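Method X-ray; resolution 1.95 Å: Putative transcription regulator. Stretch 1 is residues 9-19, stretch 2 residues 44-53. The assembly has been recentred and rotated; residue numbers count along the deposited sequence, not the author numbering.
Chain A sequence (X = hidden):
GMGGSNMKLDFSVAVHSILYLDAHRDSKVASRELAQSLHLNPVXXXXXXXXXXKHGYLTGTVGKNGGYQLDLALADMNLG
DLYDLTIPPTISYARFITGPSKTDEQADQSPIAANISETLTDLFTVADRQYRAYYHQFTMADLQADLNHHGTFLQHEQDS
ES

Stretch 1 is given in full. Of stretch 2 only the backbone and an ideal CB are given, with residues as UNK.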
ATOM      1  N   LEU A   9      -6.778  -4.362   8.423  1.00 24.51           N
ATOM      2  CA  LEU A   9      -6.639  -4.990   9.752  1.00 24.90           C
ATOM      3  C   LEU A   9      -6.725  -6.541   9.697  1.00 20.59           C
ATOM      4  O   LEU A   9      -6.242  -7.253  10.601  1.00 17.50           O
ATOM      5  CB  LEU A   9      -7.680  -4.425  10.706  1.00 23.18           C
ATOM      6  CG  LEU A   9      -7.613  -4.743  12.200  1.00 26.19           C
ATOM      7  CD1 LEU A   9      -6.233  -4.438  12.870  1.00 19.81           C
ATOM      8  CD2 LEU A   9      -8.718  -3.952  12.860  1.00 22.62           C
ATOM      9  N   ASP A  10      -7.286  -7.053   8.609  1.00 18.97           N
ATOM     10  CA  ASP A  10      -7.534  -8.477   8.483  1.00 18.33           C
ATOM     11  C   ASP A  10      -6.250  -9.287   8.505  1.00 15.45           C
ATOM     12  O   ASP A  10      -6.279 -10.402   8.977  1.00 17.56           O
ATOM     13  CB  ASP A  10      -8.300  -8.801   7.195  1.00 20.60           C
ATOM     14  CG  ASP A  10      -9.789  -8.411   7.277  1.00 29.34           C
ATOM     15  OD1 ASP A  10     -10.262  -8.100   8.386  1.00 34.14           O
ATOM     16  OD2 ASP A  10     -10.485  -8.423   6.250  1.00 32.01           O
ATOM     17  N   PHE A  11      -5.174  -8.783   7.882  1.00 15.05           N
ATOM     18  CA  PHE A  11      -3.914  -9.502   7.894  1.00 16.04           C
ATOM     19  C   PHE A  11      -3.442  -9.742   9.344  1.00 16.24           C
ATOM     20  O   PHE A  11      -3.119 -10.882   9.738  1.00 15.81           O
ATOM     21  CB  PHE A  11      -2.839  -8.766   7.090  1.00 18.10           C
ATOM     22  CG  PHE A  11      -1.467  -9.470   7.098  1.00 16.47           C
ATOM     23  CD1 PHE A  11      -1.292 -10.677   6.440  1.00 15.13           C
ATOM     24  CD2 PHE A  11      -0.380  -8.899   7.705  1.00 18.55           C
ATOM     25  CE1 PHE A  11      -0.069 -11.318   6.444  1.00 22.51           C
ATOM     26  CE2 PHE A  11       0.860  -9.515   7.669  1.00 22.19           C
ATOM     27  CZ  PHE A  11       1.004 -10.737   7.038  1.00 18.87           C
ATOM     28  N   SER A  12      -3.401  -8.678  10.135  1.00 17.80           N
ATOM     29  CA  SER A  12      -3.023  -8.802  11.551  1.00 17.91           C
ATOM     30  C   SER A  12      -3.951  -9.713  12.334  1.00 17.16           C
ATOM     31  O   SER A  12      -3.509 -10.484  13.161  1.00 17.51           O
ATOM     32  CB  SER A  12      -2.964  -7.419  12.210  1.00 20.55           C
ATOM     33  OG  SER A  12      -2.561  -7.495  13.588  1.00 16.78           O
ATOM     34  N   VAL A  13      -5.251  -9.630  12.082  1.00 16.14           N
ATOM     35  CA  VAL A  13      -6.210 -10.534  12.726  1.00 18.81           C
ATOM     36  C   VAL A  13      -5.836 -11.987  12.439  1.00 20.32           C
ATOM     37  O   VAL A  13      -5.850 -12.797  13.348  1.00 20.66           O
ATOM     38  CB  VAL A  13      -7.650 -10.250  12.303  1.00 20.42           C
ATOM     39  CG1 VAL A  13      -8.618 -11.340  12.855  1.00 18.36           C
ATOM     40  CG2 VAL A  13      -8.046  -8.865  12.798  1.00 16.39           C
ATOM     41  N   ALA A  14      -5.474 -12.296  11.184  1.00 20.01           N
ATOM     42  CA  ALA A  14      -5.078 -13.650  10.812  1.00 19.02           C
ATOM     43  C   ALA A  14      -3.747 -14.064  11.437  1.00 17.13           C
ATOM     44  O   ALA A  14      -3.661 -15.120  12.004  1.00 17.65           O
ATOM     45  CB  ALA A  14      -5.036 -13.818   9.342  1.00 14.89           C
ATOM     46  N   VAL A  15      -2.738 -13.219  11.342  1.00 16.49           N
ATOM     47  CA  VAL A  15      -1.480 -13.469  11.979  1.00 16.74           C
ATOM     48  C   VAL A  15      -1.625 -13.714  13.466  1.00 15.44           C
ATOM     49  O   VAL A  15      -1.149 -14.728  13.986  1.00 17.15           O
ATOM     50  CB  VAL A  15      -0.471 -12.307  11.726  1.00 18.07           C
ATOM     51  CG1 VAL A  15       0.755 -12.488  12.546  1.00 20.05           C
ATOM     52  CG2 VAL A  15      -0.086 -12.182  10.213  1.00 11.78           C
ATOM     53  N   HIS A  16      -2.275 -12.784  14.143  1.00 15.87           N
ATOM     54  CA  HIS A  16      -2.468 -12.866  15.586  1.00 17.62           C
ATOM     55  C   HIS A  16      -3.273 -14.146  15.978  1.00 17.34           C
ATOM     56  O   HIS A  16      -2.919 -14.860  16.939  1.00 15.18           O
ATOM     57  CB  HIS A  16      -3.145 -11.585  16.064  1.00 19.11           C
ATOM     58  CG  HIS A  16      -3.052 -11.355  17.525  1.00 24.84           C
ATOM     59  ND1 HIS A  16      -3.051 -10.089  18.079  1.00 26.87           N
ATOM     60  CD2 HIS A  16      -2.958 -12.227  18.562  1.00 34.68           C
ATOM     61  CE1 HIS A  16      -2.970 -10.198  19.396  1.00 32.66           C
ATOM     62  NE2 HIS A  16      -2.900 -11.485  19.712  1.00 29.96           N
ATOM     63  N   SER A  17      -4.313 -14.473  15.198  1.00 18.81           N
ATOM     64  CA  SER A  17      -5.124 -15.649  15.484  1.00 16.98           C
ATOM     65  C   SER A  17      -4.328 -16.951  15.314  1.00 17.10           C
ATOM     66  O   SER A  17      -4.383 -17.850  16.174  1.00 14.87           O
ATOM     67  CB  SER A  17      -6.400 -15.656  14.615  1.00 18.45           C
ATOM     68  OG  SER A  17      -7.257 -14.570  14.948  1.00 19.59           O
ATOM     69  N   ILE A  18      -3.587 -17.061  14.211  1.00 16.90           N
ATOM     70  CA  ILE A  18      -2.692 -18.210  14.014  1.00 16.46           C
ATOM     71  C   ILE A  18      -1.674 -18.338  15.149  1.00 17.79           C
ATOM     72  O   ILE A  18      -1.442 -19.433  15.650  1.00 17.09           O
ATOM     73  CB  ILE A  18      -1.986 -18.179  12.645  1.00 15.54           C
ATOM     74  CG1 ILE A  18      -3.053 -18.240  11.532  1.00 19.23           C
ATOM     75  CG2 ILE A  18      -1.007 -19.367  12.541  1.00 17.44           C
ATOM     76  CD1 ILE A  18      -2.565 -17.834  10.123  1.00 16.83           C
ATOM     77  N   LEU A  19      -1.058 -17.237  15.553  1.00 16.81           N
ATOM     78  CA  LEU A  19      -0.103 -17.309  16.657  1.00 17.67           C
ATOM     79  C   LEU A  19      -0.782 -17.758  17.962  1.00 15.16           C
ATOM     80  O   LEU A  19      -0.237 -18.560  18.715  1.00 14.59           O
ATOM     81  CB  LEU A  19       0.632 -15.993  16.849  1.00 17.35           C
ATOM     82  CG  LEU A  19       1.576 -15.555  15.731  1.00 17.34           C
ATOM     83  CD1 LEU A  19       1.820 -14.068  15.907  1.00 13.93           C
ATOM     84  CD2 LEU A  19       2.838 -16.350  15.736  1.00 18.17           C
ATOM     85  N   UNK A  44     -16.184  -8.781  14.426  1.00 39.30           N
ATOM     86  CA  UNK A  44     -15.136  -8.272  13.523  1.00 42.60           C
ATOM     87  C   UNK A  44     -14.050  -9.242  13.097  1.00 37.99           C
ATOM     88  O   UNK A  44     -13.274  -8.918  12.191  1.00 34.17           O
ATOM     89  CB  UNK A  44     -14.452  -7.079  14.193  1.00 42.60           C
ATOM     90  N   UNK A  45     -13.932 -10.381  13.778  1.00 35.30           N
ATOM     91  CA  UNK A  45     -12.930 -11.388  13.410  1.00 31.83           C
ATOM     92  C   UNK A  45     -13.544 -12.667  12.810  1.00 33.63           C
ATOM     93  O   UNK A  45     -12.816 -13.537  12.314  1.00 31.85           O
ATOM     94  CB  UNK A  45     -12.100 -11.753  14.642  1.00 31.83           C
ATOM     95  N   UNK A  46     -14.865 -12.786  12.899  1.00 33.13           N
ATOM     96  CA  UNK A  46     -15.604 -13.986  12.501  1.00 32.84           C
ATOM     97  C   UNK A  46     -15.361 -14.295  11.038  1.00 28.13           C
ATOM     98  O   UNK A  46     -15.156 -15.450  10.664  1.00 27.00           O
ATOM     99  CB  UNK A  46     -17.102 -13.815  12.762  1.00 32.84           C
ATOM    100  N   UNK A  47     -15.378 -13.263  10.215  1.00 23.54           N
ATOM    101  CA  UNK A  47     -15.162 -13.445   8.802  1.00 27.28           C
ATOM    102  C   UNK A  47     -13.770 -13.960   8.479  1.00 24.66           C
ATOM    103  O   UNK A  47     -13.625 -14.865   7.672  1.00 24.92           O
ATOM    104  CB  UNK A  47     -15.410 -12.125   8.069  1.00 27.28           C
ATOM    105  N   UNK A  48     -12.750 -13.380   9.091  1.00 25.27           N
ATOM    106  CA  UNK A  48     -11.369 -13.821   8.820  1.00 25.74           C
ATOM    107  C   UNK A  48     -11.124 -15.265   9.299  1.00 22.43           C
ATOM    108  O   UNK A  48     -10.491 -16.036   8.602  1.00 20.79           O
ATOM    109  CB  UNK A  48     -10.376 -12.876   9.499  1.00 25.74           C
ATOM    110  N   UNK A  49     -11.645 -15.621  10.472  1.00 20.55           N
ATOM    111  CA  UNK A  49     -11.478 -16.978  10.994  1.00 22.21           C
ATOM    112  C   UNK A  49     -12.149 -17.982  10.035  1.00 21.65           C
ATOM    113  O   UNK A  49     -11.615 -19.051   9.796  1.00 20.75           O
ATOM    114  CB  UNK A  49     -12.069 -17.092  12.401  1.00 22.21           C
ATOM    115  N   UNK A  50     -13.296 -17.588   9.483  1.00 17.74           N
ATOM    116  CA  UNK A  50     -14.030 -18.382   8.507  1.00 20.16           C
ATOM    117  C   UNK A  50     -13.232 -18.551   7.220  1.00 21.65           C
ATOM    118  O   UNK A  50     -13.080 -19.667   6.734  1.00 20.29           O
ATOM    119  CB  UNK A  50     -15.383 -17.735   8.206  1.00 20.16           C
ATOM    120  N   UNK A  51     -12.666 -17.456   6.716  1.00 22.09           N
ATOM    121  CA  UNK A  51     -11.790 -17.485   5.522  1.00 21.59           C
ATOM    122  C   UNK A  51     -10.559 -18.400   5.755  1.00 19.28           C
ATOM    123  O   UNK A  51     -10.163 -19.180   4.881  1.00 18.14           O
ATOM    124  CB  UNK A  51     -11.329 -16.068   5.173  1.00 21.59           C
ATOM    125  N   UNK A  52      -9.956 -18.323   6.928  1.00 16.31           N
ATOM    126  CA  UNK A  52      -8.787 -19.156   7.218  1.00 17.45           C
ATOM    127  C   UNK A  52      -9.182 -20.639   7.273  1.00 17.29           C
ATOM    128  O   UNK A  52      -8.493 -21.490   6.728  1.00 16.48           O
ATOM    129  CB  UNK A  52      -8.142 -18.729   8.538  1.00 17.45           C
ATOM    130  N   UNK A  53     -10.291 -20.923   7.959  1.00 17.74           N
ATOM    131  CA  UNK A  53     -10.896 -22.235   7.972  1.00 20.03           C
ATOM    132  C   UNK A  53     -11.207 -22.780   6.578  1.00 21.07           C
ATOM    133  O   UNK A  53     -10.783 -23.867   6.269  1.00 19.25           O
ATOM    134  CB  UNK A  53     -12.180 -22.190   8.803  1.00 20.03           C
TER

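Stretch 1 is helical, and its positions 13, 14, 17 and 18 offer a mostly apolar surface to the second stretch, with the carboxylate of Asp 10 at one end. The second helix passes it at an axis-to-axis distance of 9.7 Å and an angle of 65° between N-to-C directions, so contact is confined to a few positions.

At position 44 the CA-to-CB bond points sideways, and no atom of stretch 1 lies within 5.5 Å of the ideal CB. Almost any side chain would be tolerated. The residue is selenomethionine, Met 44, whose end leads away from the first helix.

Position 45 has phi/psi of -110/-10. Its ideal CB lies 3.9 Å from CG1 of Val 13, which favours an apolar residue, and valine, isoleucine or leucine could all use this methyl. The deposited residue is Ile 45; with chi1 in the p well, its CG2 packs 3.6 Å from CG1 of Val 13.

Position 46 directs its CB away from stretch 1, leaving the choice open, and is occupied by Arg 46, extended through chi1 to chi3. Position 47 points sideways, with no atom of stretch 1 near its ideal CB, but the Asp 10 carboxylate lies on this flank. A polar side chain, particularly a donor, would suit it. Asn 47 approaches without direct contact: water 1 donates to OD2 of Asp 10 (3.0 Å between OD2 and the water O) and accepts from ND2 of Asn 47 (3.1 Å between ND2 and the water O), bridging the helices.

Position 48 is the most constrained. Its CB points toward stretch 1, and the ideal CB lies 4.1 Å from CG1 of Val 13 and 4.8 Å from the backbone O of Asp 10. With Ala 14 also close by, a medium-sized aliphatic residue fits best; valine, leucine and isoleucine are all plausible. It is Ile 48, which has the largest area covered by the first helix of any residue in its stretch. Its CG2 meets CB of Ala 14 at 3.9 Å and CG1 of Val 13 at 4.0 Å, while CG1 lies 3.5 Å from CG of Asp 10, against the carboxylate carbon.

Position 49 points sideways, so a side chain must extend to reach the first helix near Ser 17; leucine or methionine could do so. Leu 49 brings CD2 to 3.6 Å from OG of Ser 17. The contact is packing of a methyl against the hydroxyl, which donates within its own helix to O of Val 13 (2.8 Å from OG).

Positions 50 and 51 are out of reach of stretch 1, which sets no preference; they carry Ser 50 and Val 51. Position 52 again points toward it, but with a gap beyond the ideal CB that calls for a long apolar residue such as leucine or methionine. Leu 52 spans it, placing CD1 3.9 Å from CB of Ala 14 and 4.3 Å from CG1 of Ile 18. Position 53 is also out of reach and equally open; it is His 53.

Stretch 2 44-53: MIRNILSVLH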
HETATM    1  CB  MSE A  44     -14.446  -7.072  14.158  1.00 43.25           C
HETATM    2  CG  MSE A  44     -15.388  -5.914  14.380  1.00 48.75           C
HETATM    3 SE   MSE A  44     -14.628  -4.687  15.644  0.75 56.90          SE
HETATM    4  CE  MSE A  44     -16.258  -3.574  15.944  1.00 54.90           C
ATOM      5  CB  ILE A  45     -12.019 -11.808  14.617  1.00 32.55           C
ATOM      6  CG1 ILE A  45     -12.800 -12.509  15.730  1.00 26.76           C
ATOM      7  CG2 ILE A  45     -11.246 -10.630  15.163  1.00 25.25           C
ATOM      8  CD1 ILE A  45     -11.904 -13.128  16.778  1.00 28.25           C
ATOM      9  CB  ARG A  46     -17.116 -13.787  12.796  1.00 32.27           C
ATOM     10  CG  ARG A  46     -18.110 -14.806  12.165  1.00 37.81           C
ATOM     11  CD  ARG A  46     -19.620 -14.561  12.639  1.00 38.74           C
ATOM     12  NE  ARG A  46     -20.528 -15.699  12.392  1.00 40.64           N
ATOM     13  CZ  ARG A  46     -20.428 -16.908  12.982  1.00 48.41           C
ATOM     14  NH1 ARG A  46     -19.452 -17.197  13.853  1.00 53.53           N
ATOM     15  NH2 ARG A  46     -21.303 -17.864  12.690  1.00 38.16           N
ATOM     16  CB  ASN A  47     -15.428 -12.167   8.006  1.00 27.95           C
ATOM     17  CG  ASN A  47     -15.272 -12.385   6.513  1.00 31.82           C
ATOM     18  OD1 ASN A  47     -16.061 -13.100   5.898  1.00 39.65           O
ATOM     19  ND2 ASN A  47     -14.225 -11.799   5.926  1.00 33.77           N
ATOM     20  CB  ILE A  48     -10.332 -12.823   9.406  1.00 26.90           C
ATOM     21  CG1 ILE A  48     -10.294 -11.595   8.511  1.00 27.36           C
ATOM     22  CG2 ILE A  48      -8.900 -13.442   9.439  1.00 30.14           C
ATOM     23  CD1 ILE A  48      -9.841 -11.926   7.049  1.00 32.53           C
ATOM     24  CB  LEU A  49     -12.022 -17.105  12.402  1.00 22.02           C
ATOM     25  CG  LEU A  49     -11.287 -16.347  13.507  1.00 26.34           C
ATOM     26  CD1 LEU A  49     -12.047 -16.519  14.840  1.00 29.52           C
ATOM     27  CD2 LEU A  49      -9.848 -16.785  13.646  1.00 30.18           C
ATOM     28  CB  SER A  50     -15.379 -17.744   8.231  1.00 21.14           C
ATOM     29  OG  SER A  50     -15.915 -18.198   7.023  1.00 26.56           O
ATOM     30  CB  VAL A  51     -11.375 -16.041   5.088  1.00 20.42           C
ATOM     31  CG1 VAL A  51     -10.344 -16.060   3.969  1.00 24.30           C
ATOM     32  CG2 VAL A  51     -12.587 -15.262   4.623  1.00 24.86           C
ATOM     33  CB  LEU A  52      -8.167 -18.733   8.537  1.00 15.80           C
ATOM     34  CG  LEU A  52      -7.412 -17.401   8.530  1.00 17.01           C
ATOM     35  CD1 LEU A  52      -6.960 -17.119   9.985  1.00 14.63           C
ATOM     36  CD2 LEU A  52      -6.203 -17.420   7.526  1.00 19.23           C
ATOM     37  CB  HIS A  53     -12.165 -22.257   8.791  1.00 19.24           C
ATOM     38  CG  HIS A  53     -12.773 -23.615   8.901  1.00 17.56           C
ATOM     39  ND1 HIS A  53     -12.024 -24.746   9.165  1.00 23.46           N
ATOM     40  CD2 HIS A  53     -14.051 -24.030   8.787  1.00 23.63           C
ATOM     41  CE1 HIS A  53     -12.823 -25.800   9.178  1.00 19.46           C
ATOM     42  NE2 HIS A  53     -14.058 -25.388   8.987  1.00 20.09           N
TER
HETATM   43  O   HOH W   1     -13.166  -9.284   7.417  1.00 34.23           O
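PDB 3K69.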